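Local coordinates for protein pentalenene synthase (Streptomyces chartreusis NRRL 3882, PDB 6Q4S) that probably converts farnesyl diphosphate, with magnesium as cofactor, into the bicyclic sesquiterpene alcohol 7-epi-alpha-eudesmol by a 1,10-cyclization, at residues D224-F228 against H238-A242. Sequence-based numbering, arbitrary orientation. Where two conformers were deposited one is given.
Sequences DIHSF and HNLIA
Ile241 lays its CG2 methyl over the centre of the Phe228 ring, 3.5 Å from the centroid and 9° off the ring normal, a CH-pi contact; the beta-branch of isoleucine sets CG2 close to the backbone, where it can lie on the ring while CD1 reaches elsewhere. With CG anti to the backbone N (chi1 174°), the Phe228 ring is carried across to this methyl, while Ile241 CG1 runs back against Phe228 CB at 3.9 Å. The ring also meets that of Trp252, and an alanine in place of Phe228 would probably leave the Ile241 methyl without its aromatic floor and open a gap beside Trp252. On the buried side, Ile225 CG1 meets Ile241 CD1 at 4.2 Å; Thr263 of helix 252-284 touches Ile225, and Ala259 touches Ile241. The contact joins the end of helix 206-228 to the start of helix 240-248 in the all-helical class I terpene synthase fold; Ser227 probably binds magnesium together with Asn223 and Glu231. Asp224 OD2 accepts the Leu240 backbone N-H at 2.9 Å, from above the carboxylate plane (41° out of it); an acid suits a helix start, where N-H groups lack acceptors within the helix. Tyr173 OH also bonds OD2, and Arg177, a likely substrate ligand, forms a salt bridge with OD1. By contrast, partly exposed Ser227 only skirts the N-cap residue Asn239, its hydroxyl bonding back to Asn223 O.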
loop_
_atom_site.group_PDB
_atom_site.type_symbol
_atom_site.label_atom_id
_atom_site.label_comp_id
_atom_site.label_asym_id
_atom_site.label_seq_id
_atom_site.Cartn_x
_atom_site.Cartn_y
_atom_site.Cartn_z
ATOM N N ASP A 224 22.993 -12.591 6.225
ATOM C CA ASP A 224 23.889 -13.161 5.200
ATOM C C ASP A 224 25.177 -13.779 5.820
ATOM O O ASP A 224 25.563 -14.824 5.423
ATOM C CB ASP A 224 24.311 -12.095 4.213
ATOM C CG ASP A 224 23.163 -11.640 3.271
ATOM O OD1 ASP A 224 21.972 -12.091 3.413
ATOM O OD2 ASP A 224 23.506 -10.873 2.328
ATOM N N ILE A 225 25.787 -13.089 6.769
ATOM C CA ILE A 225 26.978 -13.603 7.465
ATOM C C ILE A 225 26.661 -14.938 8.115
ATOM O O ILE A 225 27.452 -15.868 8.025
ATOM C CB ILE A 225 27.523 -12.616 8.478
ATOM C CG1 ILE A 225 28.036 -11.374 7.737
ATOM C CG2 ILE A 225 28.639 -13.251 9.322
ATOM C CD1 ILE A 225 28.233 -10.193 8.637
ATOM N N HIS A 226 25.487 -15.040 8.737
ATOM C CA HIS A 226 25.099 -16.220 9.435
ATOM C C HIS A 226 24.783 -17.352 8.457
ATOM O O HIS A 226 25.227 -18.455 8.710
ATOM C CB HIS A 226 23.920 -15.944 10.378
ATOM C CG HIS A 226 23.717 -17.023 11.383
ATOM N ND1 HIS A 226 22.719 -17.974 11.270
ATOM C CD2 HIS A 226 24.434 -17.352 12.488
ATOM C CE1 HIS A 226 22.821 -18.829 12.275
ATOM N NE2 HIS A 226 23.856 -18.477 13.025
ATOM N N SER A 227 24.041 -17.115 7.366
ATOM C CA SER A 227 23.742 -18.185 6.365
ATOM C C SER A 227 25.012 -18.683 5.664
ATOM O O SER A 227 25.078 -19.844 5.277
ATOM C CB SER A 227 22.835 -17.715 5.213
ATOM O OG SER A 227 21.821 -16.883 5.677
ATOM N N PHE A 228 25.966 -17.780 5.448
ATOM C CA PHE A 228 27.182 -18.076 4.688
ATOM C C PHE A 228 28.013 -19.085 5.455
ATOM O O PHE A 228 28.276 -20.161 4.933
ATOM C CB PHE A 228 28.023 -16.837 4.479
ATOM C CG PHE A 228 29.332 -17.124 3.824
ATOM C CD1 PHE A 228 29.389 -17.360 2.455
ATOM C CD2 PHE A 228 30.508 -17.233 4.591
ATOM C CE1 PHE A 228 30.597 -17.664 1.856
ATOM C CE2 PHE A 228 31.720 -17.542 3.999
ATOM C CZ PHE A 228 31.765 -17.749 2.623
ATOM N N HIS A 238 24.279 -15.182 -4.200
ATOM C CA HIS A 238 23.317 -14.160 -3.657
ATOM C C HIS A 238 23.445 -13.982 -2.116
ATOM O O HIS A 238 22.541 -14.261 -1.334
ATOM C CB HIS A 238 21.888 -14.556 -4.039
ATOM C CG HIS A 238 20.903 -13.445 -3.940
ATOM N ND1 HIS A 238 20.867 -12.402 -4.849
ATOM C CD2 HIS A 238 19.889 -13.220 -3.059
ATOM C CE1 HIS A 238 19.875 -11.583 -4.529
ATOM N NE2 HIS A 238 19.263 -12.059 -3.452
ATOM N N ASN A 239 24.591 -13.485 -1.704
ATOM C CA ASN A 239 24.956 -13.423 -0.298
ATOM C C ASN A 239 25.990 -12.340 -0.186
ATOM O O ASN A 239 26.894 -12.274 -1.020
ATOM C CB ASN A 239 25.477 -14.803 0.124
ATOM C CG ASN A 239 25.853 -14.823 1.574
ATOM O OD1 ASN A 239 25.046 -15.142 2.475
ATOM N ND2 ASN A 239 27.054 -14.449 1.829
ATOM N N LEU A 240 25.875 -11.441 0.773
ATOM C CA LEU A 240 26.823 -10.350 0.921
ATOM C C LEU A 240 28.361 -10.737 0.805
ATOM O O LEU A 240 29.176 -9.990 0.181
ATOM C CB LEU A 240 26.617 -9.660 2.233
ATOM C CG LEU A 240 27.589 -8.532 2.601
ATOM C CD1 LEU A 240 27.510 -7.409 1.585
ATOM C CD2 LEU A 240 27.335 -7.975 3.987
ATOM N N ILE A 241 28.709 -11.830 1.467
ATOM C CA ILE A 241 30.086 -12.364 1.523
ATOM C C ILE A 241 30.582 -12.673 0.111
ATOM O O ILE A 241 31.589 -12.118 -0.331
ATOM C CB ILE A 241 30.159 -13.655 2.365
ATOM C CG1 ILE A 241 29.634 -13.372 3.776
ATOM C CG2 ILE A 241 31.590 -14.213 2.413
ATOM C CD1 ILE A 241 30.547 -12.475 4.577
ATOM N N ALA A 242 29.825 -13.508 -0.582
ATOM C CA ALA A 242 30.088 -13.876 -2.000
ATOM C C ALA A 242 30.185 -12.649 -2.916
ATOM O O ALA A 242 31.060 -12.539 -3.785
ATOM C CB ALA A 242 29.011 -14.792 -2.485
#